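Local coordinates for protein Gp26 (Listeria phage P40, PDB 4JZ5) that probably hydrolyses the glycan strands of Listeria cell-wall peptidoglycan, acting as a phage endolysin of glycoside hydrolase family 25, at residues V25-K30 with P206-T211; S38-D43 with I200-S205; V147-G152 with D162-D167; D167-A172 with P188-Q193. One frame throughout, in Å; residues are numbered along the deposited sequence.

Contact 1. Residues V25-K30 with P206-T211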
loop_
_atom_site.group_PDB
_atom_site.type_symbol
_atom_site.label_atom_id
_atom_site.label_comp_id
_atom_site.label_asym_id
_atom_site.label_seq_id
_atom_site.Cartn_x
_atom_site.Cartn_y
_atom_site.Cartn_z
ATOM N N VAL A 25 9.022 5.174 4.759
ATOM C CA VAL A 25 8.200 3.995 4.561
ATOM C C VAL A 25 8.352 3.590 3.097
ATOM O O VAL A 25 8.289 4.436 2.216
ATOM C CB VAL A 25 6.716 4.323 4.888
ATOM C CG1 VAL A 25 5.795 3.197 4.430
ATOM C CG2 VAL A 25 6.562 4.626 6.383
ATOM N N LEU A 26 8.598 2.310 2.836
ATOM C CA LEU A 26 8.705 1.831 1.462
ATOM C C LEU A 26 7.458 1.090 1.046
ATOM O O LEU A 26 6.749 0.545 1.886
ATOM C CB LEU A 26 9.881 0.866 1.316
ATOM C CG LEU A 26 11.257 1.384 1.690
ATOM C CD1 LEU A 26 12.301 0.317 1.426
ATOM C CD2 LEU A 26 11.565 2.677 0.957
ATOM N N ASP A 27 7.209 1.030 -0.254
ATOM C CA ASP A 27 6.310 0.019 -0.781
ATOM C C ASP A 27 7.027 -0.721 -1.896
ATOM O O ASP A 27 7.768 -0.116 -2.673
ATOM C CB ASP A 27 4.946 0.596 -1.207
ATOM C CG ASP A 27 5.044 1.640 -2.277
ATOM O OD1 ASP A 27 5.151 2.828 -1.944
ATOM O OD2 ASP A 27 4.953 1.247 -3.464
ATOM N N ILE A 28 6.848 -2.039 -1.926
ATOM C CA ILE A 28 7.552 -2.927 -2.838
ATOM C C ILE A 28 6.590 -3.958 -3.413
ATOM O O ILE A 28 5.486 -4.192 -2.900
ATOM C CB ILE A 28 8.763 -3.618 -2.161
ATOM C CG1 ILE A 28 8.307 -4.490 -0.989
ATOM C CG2 ILE A 28 9.774 -2.586 -1.717
ATOM C CD1 ILE A 28 9.430 -5.299 -0.347
ATOM N N SER A 29 7.047 -4.586 -4.488
ATOM C CA SER A 29 6.265 -5.552 -5.227
ATOM C C SER A 29 7.220 -6.475 -5.969
ATOM O O SER A 29 8.413 -6.526 -5.683
ATOM C CB SER A 29 5.356 -4.846 -6.235
ATOM O OG SER A 29 6.128 -4.296 -7.288
ATOM N N LYS A 30 6.697 -7.179 -6.958
ATOM C CA LYS A 30 7.545 -8.014 -7.802
ATOM C C LYS A 30 8.606 -7.198 -8.536
ATOM O O LYS A 30 9.592 -7.766 -9.014
ATOM C CB LYS A 30 6.698 -8.799 -8.810
ATOM C CG LYS A 30 6.054 -7.959 -9.871
ATOM C CD LYS A 30 6.899 -7.925 -11.121
ATOM C CE LYS A 30 6.067 -8.270 -12.336
ATOM N NZ LYS A 30 6.915 -8.488 -13.540
ATOM N N PRO A 206 14.741 0.850 -8.733
ATOM C CA PRO A 206 14.052 2.026 -8.201
ATOM C C PRO A 206 12.978 1.567 -7.230
ATOM O O PRO A 206 12.365 0.515 -7.447
ATOM C CB PRO A 206 13.434 2.666 -9.440
ATOM C CG PRO A 206 14.200 2.086 -10.608
ATOM C CD PRO A 206 14.642 0.739 -10.197
ATOM N N VAL A 207 12.781 2.317 -6.164
ATOM C CA VAL A 207 11.782 1.951 -5.195
ATOM C C VAL A 207 10.950 3.170 -4.830
ATOM O O VAL A 207 11.421 4.296 -4.733
ATOM C CB VAL A 207 12.417 1.277 -3.957
ATOM C CG1 VAL A 207 13.293 2.232 -3.194
ATOM C CG2 VAL A 207 11.338 0.659 -3.064
ATOM N N ASP A 208 9.666 2.909 -4.611
ATOM C CA ASP A 208 8.741 3.911 -4.102
ATOM C C ASP A 208 9.063 4.253 -2.661
ATOM O O ASP A 208 9.173 3.353 -1.799
ATOM C CB ASP A 208 7.304 3.382 -4.108
ATOM C CG ASP A 208 6.721 3.179 -5.488
ATOM O OD1 ASP A 208 7.231 3.694 -6.498
ATOM O OD2 ASP A 208 5.663 2.478 -5.561
ATOM N N MET A 209 9.173 5.547 -2.377
ATOM C CA MET A 209 9.448 6.031 -1.030
ATOM C C MET A 209 8.327 6.918 -0.554
ATOM O O MET A 209 7.714 7.654 -1.330
ATOM C CB MET A 209 10.770 6.771 -0.991
ATOM C CG MET A 209 11.926 5.839 -1.277
ATOM S SD MET A 209 13.530 6.641 -1.180
ATOM C CE MET A 209 13.844 6.777 0.563
ATOM N N ASN A 210 8.072 6.827 0.746
ATOM C CA ASN A 210 6.942 7.469 1.388
ATOM C C ASN A 210 7.389 8.080 2.706
ATOM O O ASN A 210 8.340 7.610 3.333
ATOM C CB ASN A 210 5.804 6.473 1.701
ATOM C CG ASN A 210 5.380 5.635 0.512
ATOM O OD1 ASN A 210 4.431 5.961 -0.173
ATOM N ND2 ASN A 210 6.071 4.528 0.292
ATOM N N THR A 211 6.661 9.103 3.150
ATOM C CA THR A 211 6.893 9.661 4.469
ATOM C C THR A 211 5.565 10.011 5.137
ATOM O O THR A 211 4.530 10.086 4.482
ATOM C CB THR A 211 7.855 10.884 4.428
ATOM O OG1 THR A 211 8.282 11.197 5.754
ATOM C CG2 THR A 211 7.201 12.101 3.812
HETATM O O HOH W 1 8.405 0.410 -5.253
#
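Val207 meets Ile28 flank to flank, CG2 to CG2 at 3.8 Å, the two side chains pointing the same way. At Asp208 the backbones have drawn apart, and a water fills in, accepting from Asp208 N (2.9 Å) and donating to Asp27 O. The side chain of Asp208 brings its OD2 to 2.5 Å from Asp27 OD2, with the carboxylate planes turned 50° against each other. Met209 looks to the other side of the sheet, its CG 3.9 Å from Leu26 CD2. Asn210 pairs with Val25, which donates through N to Asn210 O (2.9 Å). With CG anti to its carbonyl carbon (chi1 -52°), Asn210 carries ND2 across to two acceptors lying in its amide plane. These are Val25 O at 2.9 Å, reached from above the carbonyl plane, and Asp27 OD1 at 3.0 Å on its anti lone pair. The amide is thereby fixed in rotation, the more so as its OD1 takes Trp170 NE1, while Gln193 NE2 adds a second bond to Asp27 OD1. Strand 25-28 also runs parallel to strand 46-53, and strand 206-211 antiparallel to strand 191-195, so this antiparallel pair closes the family 25 barrel.

Contact 2. Residues S38-D43 with I200-S205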
loop_
_atom_site.group_PDB
_atom_site.type_symbol
_atom_site.label_atom_id
_atom_site.label_comp_id
_atom_site.label_asym_id
_atom_site.label_seq_id
_atom_site.Cartn_x
_atom_site.Cartn_y
_atom_site.Cartn_z
ATOM N N SER A 38 17.289 -7.165 5.879
ATOM C CA SER A 38 17.989 -6.667 7.054
ATOM C C SER A 38 18.553 -5.266 6.819
ATOM O O SER A 38 18.690 -4.474 7.764
ATOM C CB SER A 38 19.088 -7.646 7.490
ATOM O OG SER A 38 20.136 -7.736 6.544
ATOM N N GLY A 39 18.911 -4.976 5.568
ATOM C CA GLY A 39 19.422 -3.666 5.196
ATOM C C GLY A 39 18.392 -2.548 5.242
ATOM O O GLY A 39 18.757 -1.377 5.117
ATOM N N LEU A 40 17.122 -2.892 5.426
ATOM C CA LEU A 40 16.073 -1.890 5.579
ATOM C C LEU A 40 15.905 -1.428 7.026
ATOM O O LEU A 40 15.286 -0.396 7.288
ATOM C CB LEU A 40 14.749 -2.469 5.130
ATOM C CG LEU A 40 14.675 -3.017 3.709
ATOM C CD1 LEU A 40 13.290 -3.563 3.429
ATOM C CD2 LEU A 40 15.030 -1.951 2.679
ATOM N N LYS A 41 16.450 -2.185 7.971
ATOM C CA LYS A 41 16.120 -1.984 9.374
ATOM C C LYS A 41 16.594 -0.655 9.925
ATOM O O LYS A 41 15.921 -0.060 10.773
ATOM C CB LYS A 41 16.665 -3.142 10.195
ATOM C CG LYS A 41 15.899 -4.415 9.952
ATOM C CD LYS A 41 14.601 -4.469 10.752
ATOM C CE LYS A 41 14.845 -4.709 12.248
ATOM N NZ LYS A 41 13.580 -4.873 13.008
ATOM N N GLU A 42 17.731 -0.161 9.447
ATOM C CA GLU A 42 18.280 1.070 9.991
ATOM C C GLU A 42 17.373 2.275 9.765
ATOM O O GLU A 42 17.146 3.062 10.689
ATOM C CB GLU A 42 19.659 1.339 9.392
ATOM C CG GLU A 42 20.343 2.554 9.986
ATOM C CD GLU A 42 21.776 2.706 9.526
ATOM O OE1 GLU A 42 22.470 3.598 10.057
ATOM O OE2 GLU A 42 22.207 1.941 8.635
ATOM N N ASP A 43 16.882 2.439 8.543
ATOM C CA ASP A 43 16.203 3.681 8.163
ATOM C C ASP A 43 14.712 3.562 7.880
ATOM O O ASP A 43 14.021 4.579 7.862
ATOM C CB ASP A 43 16.853 4.293 6.913
ATOM C CG ASP A 43 18.272 4.765 7.152
ATOM O OD1 ASP A 43 18.614 5.042 8.311
ATOM O OD2 ASP A 43 19.029 4.873 6.167
ATOM N N ILE A 200 17.975 3.126 -2.409
ATOM C CA ILE A 200 18.470 2.660 -1.127
ATOM C C ILE A 200 19.383 1.465 -1.366
ATOM O O ILE A 200 19.162 0.663 -2.269
ATOM C CB ILE A 200 17.330 2.300 -0.167
ATOM C CG1 ILE A 200 16.530 1.127 -0.717
ATOM C CG2 ILE A 200 16.444 3.515 0.058
ATOM C CD1 ILE A 200 15.465 0.672 0.220
ATOM N N LYS A 201 20.405 1.349 -0.542
ATOM C CA LYS A 201 21.439 0.355 -0.759
ATOM C C LYS A 201 20.885 -1.064 -0.815
ATOM O O LYS A 201 21.381 -1.909 -1.534
ATOM C CB LYS A 201 22.489 0.467 0.344
ATOM C CG LYS A 201 23.555 -0.602 0.323
ATOM C CD LYS A 201 24.540 -0.408 1.469
ATOM C CE LYS A 201 25.642 -1.452 1.445
ATOM N NZ LYS A 201 26.427 -1.406 0.182
ATOM N N ALA A 202 19.826 -1.307 -0.059
ATOM C CA ALA A 202 19.280 -2.653 0.094
ATOM C C ALA A 202 18.523 -3.171 -1.125
ATOM O O ALA A 202 18.167 -4.346 -1.169
ATOM C CB ALA A 202 18.362 -2.690 1.291
ATOM N N ILE A 203 18.260 -2.307 -2.101
ATOM C CA ILE A 203 17.440 -2.667 -3.252
ATOM C C ILE A 203 18.079 -2.090 -4.511
ATOM O O ILE A 203 18.299 -0.887 -4.600
ATOM C CB ILE A 203 16.006 -2.116 -3.124
ATOM C CG1 ILE A 203 15.350 -2.653 -1.857
ATOM C CG2 ILE A 203 15.179 -2.493 -4.327
ATOM C CD1 ILE A 203 13.953 -2.089 -1.611
ATOM N N ALA A 204 18.389 -2.926 -5.488
ATOM C CA ALA A 204 19.040 -2.414 -6.691
ATOM C C ALA A 204 18.117 -1.521 -7.521
ATOM O O ALA A 204 18.530 -0.503 -8.088
ATOM C CB ALA A 204 19.539 -3.575 -7.538
ATOM N N SER A 205 16.855 -1.915 -7.552
ATOM C CA SER A 205 15.838 -1.314 -8.390
ATOM C C SER A 205 15.277 -0.003 -7.847
ATOM O O SER A 205 15.280 0.224 -6.638
ATOM C CB SER A 205 14.682 -2.303 -8.495
ATOM O OG SER A 205 15.139 -3.627 -8.302
HETATM O O HOH W 2 19.137 0.443 2.192
#
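Leu40 is the bump of this contact, and the hollow that takes it is lined by Ile200, Ala202 and Ile203. Only one of its branches does the touching. Because CD1 continues the chain in extended form (chi2 180°), Leu40 CD2 stands off to the side and settles in the notch formed by Ile200 CD1, at 3.6 Å, and Ala202 CB, at 3.7 Å. Ile203 CD1 stands further back from Leu40 CD2, at 4.4 Å. The long branch of Ile200 crosses the leucine at about a right angle, so that one methyl group abuts another and neither chain lies along its partner. A second, shallower fit sits beside the first: Ala202 CB rests against the bare backbone of Gly39, 4.0 Å from its C atom. The hollow owes its form to the type I turn from Ile200 to Ile203, closed by a bond from Ile203 N to Ile200 O of 3.1 Å, which brings the three side chains to the same side, facing Leu40 CD2. No direct hydrogen bond joins the two segments; a water accepts from Ala202 N at 2.9 Å and makes a weak bond to Gly39 O. Asn36, just before residues 38-43, adds a backbone bond to Ala202. Leu40 and Ile200 both touch Leu26, so the contact packs the loop following strand 25-28, and the turn leading from strand 197-200 to strand 206-211, against strand 25-28 itself.

Contact 3. Residues V147-G152 with D162-D167; sequences VGLYAG and DKVKHD
Val147 and Asp167 bring the start of strand 147-152 against the end of the loop 164-167, the two touching parts running 130° apart and the CA atoms of Gly148 and Asp167 lying 4.7 Å from each other. Asp167 grips Val147 twice. Its backbone N donates to Val147 O at 2.9 Å, and its OD2 takes Val147 N at 2.9 Å on the anti lone pair, in a nearly straight bond. Holding CG beside its own backbone N lets the aspartate turn its carboxylate to the same residue that its main chain binds. One residue earlier, the His166 ring lies flat against Leu149, whose CB stands over the ring centre at 3.6 Å, only 5° from the normal, as a CH-pi contact. With CG between the backbone N and the carbonyl carbon (chi1 60°), the ring folds back along the strand. Its ND1 is hydrogen-bonded to Leu168 N, a bond that helps set the ring's rotation. Further out, Leu149 sends CD2 crosswise to Val164, 3.9 Å from CB. Helix 128-143 backs both ends of the loop, Lys140 forming a salt bridge with Asp167 OD2 that probably favours the charged carboxylate, and Gln133 and Ile136 packing on Val164. Trp156 of helix 153-158 touches both Leu149 and His166. Strand 147-152, helix 153-158 and the parallel strand 169-172 make up a beta-alpha-beta crossover, and this contact packs its return loop on the first strand, in keeping with a TIM-type barrel.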
loop_
_atom_site.group_PDB
_atom_site.type_symbol
_atom_site.label_atom_id
_atom_site.label_comp_id
_atom_site.label_asym_id
_atom_site.label_seq_id
_atom_site.Cartn_x
_atom_site.Cartn_y
_atom_site.Cartn_z
ATOM N N VAL A 147 -7.976 -0.722 6.896
ATOM C CA VAL A 147 -7.815 -0.672 5.447
ATOM C C VAL A 147 -7.833 0.779 5.004
ATOM O O VAL A 147 -8.802 1.500 5.253
ATOM C CB VAL A 147 -8.945 -1.426 4.725
ATOM C CG1 VAL A 147 -8.755 -1.363 3.221
ATOM C CG2 VAL A 147 -9.015 -2.864 5.193
ATOM N N GLY A 148 -6.771 1.188 4.317
ATOM C CA GLY A 148 -6.673 2.511 3.744
ATOM C C GLY A 148 -6.818 2.514 2.231
ATOM O O GLY A 148 -7.102 1.486 1.614
ATOM N N LEU A 149 -6.622 3.700 1.650
ATOM C CA LEU A 149 -6.880 3.954 0.245
ATOM C C LEU A 149 -5.705 4.726 -0.326
ATOM O O LEU A 149 -5.253 5.696 0.270
ATOM C CB LEU A 149 -8.162 4.763 0.093
ATOM C CG LEU A 149 -8.577 5.134 -1.325
ATOM C CD1 LEU A 149 -8.858 3.921 -2.185
ATOM C CD2 LEU A 149 -9.800 6.041 -1.264
ATOM N N TYR A 150 -5.237 4.275 -1.495
ATOM C CA TYR A 150 -4.128 4.897 -2.213
ATOM C C TYR A 150 -4.555 5.314 -3.607
ATOM O O TYR A 150 -5.174 4.542 -4.333
ATOM C CB TYR A 150 -2.950 3.918 -2.335
ATOM C CG TYR A 150 -1.893 4.317 -3.344
ATOM C CD1 TYR A 150 -2.035 3.998 -4.698
ATOM C CD2 TYR A 150 -0.750 4.998 -2.944
ATOM C CE1 TYR A 150 -1.082 4.350 -5.617
ATOM C CE2 TYR A 150 0.212 5.362 -3.863
ATOM C CZ TYR A 150 0.047 5.027 -5.201
ATOM O OH TYR A 150 0.979 5.357 -6.155
ATOM N N ALA A 151 -4.131 6.520 -3.993
ATOM C CA ALA A 151 -4.154 6.961 -5.383
ATOM C C ALA A 151 -3.250 8.184 -5.501
ATOM O O ALA A 151 -2.834 8.788 -4.498
ATOM C CB ALA A 151 -5.565 7.294 -5.839
ATOM N N GLY A 152 -2.905 8.553 -6.729
ATOM C CA GLY A 152 -2.264 9.827 -6.965
ATOM C C GLY A 152 -3.204 10.990 -6.676
ATOM O O GLY A 152 -4.426 10.866 -6.775
ATOM N N ASP A 162 -12.272 11.518 -1.706
ATOM C CA ASP A 162 -12.551 12.039 -0.369
ATOM C C ASP A 162 -13.837 11.449 0.219
ATOM O O ASP A 162 -14.003 11.412 1.445
ATOM C CB ASP A 162 -12.660 13.569 -0.374
ATOM C CG ASP A 162 -11.309 14.262 -0.418
ATOM O OD1 ASP A 162 -10.291 13.611 -0.151
ATOM O OD2 ASP A 162 -11.289 15.492 -0.681
ATOM N N LYS A 163 -14.752 11.009 -0.642
ATOM C CA LYS A 163 -16.028 10.472 -0.181
ATOM C C LYS A 163 -15.949 9.026 0.304
ATOM O O LYS A 163 -16.909 8.526 0.884
ATOM C CB LYS A 163 -17.061 10.579 -1.288
ATOM C CG LYS A 163 -17.394 12.018 -1.641
ATOM C CD LYS A 163 -18.427 12.087 -2.738
ATOM C CE LYS A 163 -18.810 13.519 -3.053
ATOM N NZ LYS A 163 -19.932 13.580 -4.031
ATOM N N VAL A 164 -14.831 8.351 0.070
ATOM C CA VAL A 164 -14.645 6.999 0.588
ATOM C C VAL A 164 -14.283 7.054 2.067
ATOM O O VAL A 164 -13.476 7.884 2.475
ATOM C CB VAL A 164 -13.555 6.253 -0.202
ATOM C CG1 VAL A 164 -13.407 4.829 0.299
ATOM C CG2 VAL A 164 -13.882 6.239 -1.689
ATOM N N LYS A 165 -14.901 6.189 2.865
ATOM C CA LYS A 165 -14.593 6.076 4.289
ATOM C C LYS A 165 -13.617 4.939 4.505
ATOM O O LYS A 165 -13.894 3.793 4.129
ATOM C CB LYS A 165 -15.873 5.805 5.067
ATOM C CG LYS A 165 -16.905 6.890 4.902
ATOM C CD LYS A 165 -18.217 6.505 5.573
ATOM C CE LYS A 165 -19.207 7.663 5.589
ATOM N NZ LYS A 165 -19.590 8.094 4.220
ATOM N N HIS A 166 -12.465 5.244 5.081
ATOM C CA HIS A 166 -11.413 4.244 5.255
ATOM C C HIS A 166 -10.447 4.755 6.312
ATOM O O HIS A 166 -10.640 5.828 6.889
ATOM C CB HIS A 166 -10.678 3.997 3.940
ATOM C CG HIS A 166 -10.044 5.227 3.412
ATOM N ND1 HIS A 166 -8.808 5.651 3.831
ATOM C CD2 HIS A 166 -10.533 6.193 2.607
ATOM C CE1 HIS A 166 -8.548 6.816 3.274
ATOM N NE2 HIS A 166 -9.572 7.163 2.515
ATOM N N ASP A 167 -9.393 3.987 6.554
ATOM C CA ASP A 167 -8.551 4.208 7.712
ATOM C C ASP A 167 -7.245 4.961 7.481
ATOM O O ASP A 167 -6.544 5.237 8.463
ATOM C CB ASP A 167 -8.238 2.857 8.359
ATOM C CG ASP A 167 -9.479 2.168 8.852
ATOM O OD1 ASP A 167 -10.240 2.832 9.595
ATOM O OD2 ASP A 167 -9.718 1.009 8.492
#

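Contact 4. Residues D167-A172 with P188-Q193; sequences DLRWVA and PYDLWQ
Over one face of the Trp170 indole lies Leu191 CD2, 3.5 Å from the centroid of the five-membered ring and 9° off its normal. The Trp192 ring instead presents an edge, CD1, to Val171 O at 3.7 Å. Arg169 also uses an edge: bent at chi3, it grips Pro188 O side-on in the guanidinium plane, NE and NH2 each at 2.9 Å from that oxygen and both from one face of the carbonyl. Its NH1 goes to a salt bridge with Asp162. The Asp190 carboxylate binds the main chain of Arg169, OD2 receiving Arg169 N at 2.9 Å, 26° out of the carboxylate plane. Arg169 O in return accepts from both Asp190 N and Leu191 N. Beyond this point regular pairing takes over, with Val171 N bonded to Leu191 O (2.9 Å) and Gln193 N to Val171 O (2.9 Å). Ala172 CB packs 3.5 Å from Gln193 OE1, whose hydrogen bonds are with the hydroxyls of Tyr150 and Tyr174. Strands 169-172 and 191-193 thus run parallel as neighbours although no helix intervenes in the chain, a departure from the repeating beta-alpha unit that fits the (beta/alpha)5(beta)3 barrel of family 25 hydrolases.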
loop_
_atom_site.group_PDB
_atom_site.type_symbol
_atom_site.label_atom_id
_atom_site.label_comp_id
_atom_site.label_asym_id
_atom_site.label_seq_id
_atom_site.Cartn_x
_atom_site.Cartn_y
_atom_site.Cartn_z
ATOM N N ASP A 167 -9.393 3.987 6.554
ATOM C CA ASP A 167 -8.551 4.208 7.712
ATOM C C ASP A 167 -7.245 4.961 7.481
ATOM O O ASP A 167 -6.544 5.237 8.463
ATOM C CB ASP A 167 -8.238 2.857 8.359
ATOM C CG ASP A 167 -9.479 2.168 8.852
ATOM O OD1 ASP A 167 -10.240 2.832 9.595
ATOM O OD2 ASP A 167 -9.718 1.009 8.492
ATOM N N LEU A 168 -6.856 5.248 6.246
ATOM C CA LEU A 168 -5.600 5.956 6.020
ATOM C C LEU A 168 -5.477 6.478 4.592
ATOM O O LEU A 168 -5.582 5.720 3.639
ATOM C CB LEU A 168 -4.420 5.041 6.346
ATOM C CG LEU A 168 -3.109 5.764 6.661
ATOM C CD1 LEU A 168 -2.297 4.982 7.699
ATOM C CD2 LEU A 168 -2.278 5.980 5.410
ATOM N N ARG A 169 -5.264 7.785 4.471
ATOM C CA ARG A 169 -5.088 8.430 3.170
ATOM C C ARG A 169 -3.642 8.340 2.692
ATOM O O ARG A 169 -2.758 9.000 3.244
ATOM C CB ARG A 169 -5.474 9.901 3.259
ATOM C CG ARG A 169 -6.915 10.171 3.663
ATOM C CD ARG A 169 -7.132 11.630 4.059
ATOM N NE ARG A 169 -6.883 12.583 2.975
ATOM C CZ ARG A 169 -7.794 13.007 2.106
ATOM N NH1 ARG A 169 -9.050 12.592 2.164
ATOM N NH2 ARG A 169 -7.433 13.873 1.170
ATOM N N TRP A 170 -3.424 7.524 1.668
ATOM C CA TRP A 170 -2.105 7.296 1.099
ATOM C C TRP A 170 -2.116 7.944 -0.286
ATOM O O TRP A 170 -2.771 7.458 -1.212
ATOM C CB TRP A 170 -1.844 5.794 1.056
ATOM C CG TRP A 170 -0.479 5.396 0.604
ATOM C CD1 TRP A 170 0.602 6.202 0.380
ATOM C CD2 TRP A 170 -0.055 4.066 0.316
ATOM N NE1 TRP A 170 1.667 5.448 -0.017
ATOM C CE2 TRP A 170 1.292 4.132 -0.073
ATOM C CE3 TRP A 170 -0.690 2.819 0.340
ATOM C CZ2 TRP A 170 2.010 3.005 -0.444
ATOM C CZ3 TRP A 170 0.028 1.702 -0.017
ATOM C CH2 TRP A 170 1.360 1.801 -0.418
ATOM N N VAL A 171 -1.438 9.080 -0.402
ATOM C CA VAL A 171 -1.539 9.922 -1.588
ATOM C C VAL A 171 -0.182 10.076 -2.257
ATOM O O VAL A 171 0.810 10.389 -1.596
ATOM C CB VAL A 171 -2.093 11.315 -1.238
ATOM C CG1 VAL A 171 -2.338 12.122 -2.503
ATOM C CG2 VAL A 171 -3.384 11.198 -0.427
ATOM N N ALA A 172 -0.149 9.852 -3.568
ATOM C CA ALA A 172 1.078 9.994 -4.340
ATOM C C ALA A 172 1.174 11.345 -5.023
ATOM O O ALA A 172 0.213 11.824 -5.633
ATOM C CB ALA A 172 1.180 8.892 -5.370
ATOM N N PRO A 188 -4.890 16.898 1.603
ATOM C CA PRO A 188 -4.312 16.341 2.829
ATOM C C PRO A 188 -3.964 14.871 2.673
ATOM O O PRO A 188 -4.649 14.124 1.959
ATOM C CB PRO A 188 -5.431 16.501 3.852
ATOM C CG PRO A 188 -6.265 17.613 3.322
ATOM C CD PRO A 188 -6.202 17.514 1.838
ATOM N N TYR A 189 -2.902 14.456 3.343
ATOM C CA TYR A 189 -2.480 13.068 3.299
ATOM C C TYR A 189 -2.102 12.591 4.688
ATOM O O TYR A 189 -1.754 13.383 5.565
ATOM C CB TYR A 189 -1.278 12.894 2.364
ATOM C CG TYR A 189 0.000 13.546 2.877
ATOM C CD1 TYR A 189 0.826 12.896 3.777
ATOM C CD2 TYR A 189 0.372 14.815 2.457
ATOM C CE1 TYR A 189 1.974 13.481 4.259
ATOM C CE2 TYR A 189 1.524 15.416 2.938
ATOM C CZ TYR A 189 2.327 14.738 3.824
ATOM O OH TYR A 189 3.473 15.329 4.307
ATOM N N ASP A 190 -2.162 11.276 4.875
ATOM C CA ASP A 190 -1.573 10.628 6.039
ATOM C C ASP A 190 -0.193 10.048 5.687
ATOM O O ASP A 190 0.780 10.248 6.425
ATOM C CB ASP A 190 -2.490 9.526 6.566
ATOM C CG ASP A 190 -3.820 10.050 7.060
ATOM O OD1 ASP A 190 -3.829 11.127 7.684
ATOM O OD2 ASP A 190 -4.844 9.392 6.787
ATOM N N LEU A 191 -0.129 9.331 4.575
ATOM C CA LEU A 191 1.127 8.797 4.051
ATOM C C LEU A 191 1.317 9.376 2.647
ATOM O O LEU A 191 0.399 9.323 1.840
ATOM C CB LEU A 191 1.038 7.276 3.998
ATOM C CG LEU A 191 2.288 6.499 3.574
ATOM C CD1 LEU A 191 3.451 6.712 4.530
ATOM C CD2 LEU A 191 1.968 5.007 3.461
ATOM N N TRP A 192 2.488 9.957 2.373
ATOM C CA TRP A 192 2.785 10.621 1.100
ATOM C C TRP A 192 3.820 9.806 0.348
ATOM O O TRP A 192 4.936 9.624 0.830
ATOM C CB TRP A 192 3.312 12.022 1.385
ATOM C CG TRP A 192 3.941 12.784 0.249
ATOM C CD1 TRP A 192 3.697 12.691 -1.088
ATOM C CD2 TRP A 192 4.925 13.794 0.410
ATOM N NE1 TRP A 192 4.500 13.589 -1.778
ATOM C CE2 TRP A 192 5.258 14.281 -0.871
ATOM C CE3 TRP A 192 5.572 14.326 1.521
ATOM C CZ2 TRP A 192 6.220 15.275 -1.066
ATOM C CZ3 TRP A 192 6.520 15.314 1.328
ATOM C CH2 TRP A 192 6.829 15.779 0.045
ATOM N N GLN A 193 3.425 9.292 -0.808
ATOM C CA GLN A 193 4.367 8.635 -1.718
ATOM C C GLN A 193 5.003 9.711 -2.582
ATOM O O GLN A 193 4.351 10.279 -3.453
ATOM C CB GLN A 193 3.669 7.593 -2.560
ATOM C CG GLN A 193 4.622 6.640 -3.245
ATOM C CD GLN A 193 3.864 5.726 -4.158
ATOM O OE1 GLN A 193 3.299 6.167 -5.158
ATOM N NE2 GLN A 193 3.773 4.459 -3.795
HETATM O O HOH W 3 -5.091 8.194 9.523
#

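From the N terminus, the chain enters contact 1 on strand 25-28 and contact 2 at residues 38-43, and neither closes until much later. Most of the barrel's strands and helices lie between the opening and closing segments of these two contacts. Contact 3 closes a short loop around helix 153-158, and contact 4 opens where it ends, at the shared Asp167, so the two stand in series along neighbouring strands. Both nest inside contact 2, which closes at residues 200-205, and all three nest inside contact 1, closed by residues 206-211; none cross. Contact 1 touches contact 2 through Leu26 and contact 4 through polar side chains, whereas contacts 2 and 3 lie on opposite sides of the chain's centre, about 28 Å apart between centres.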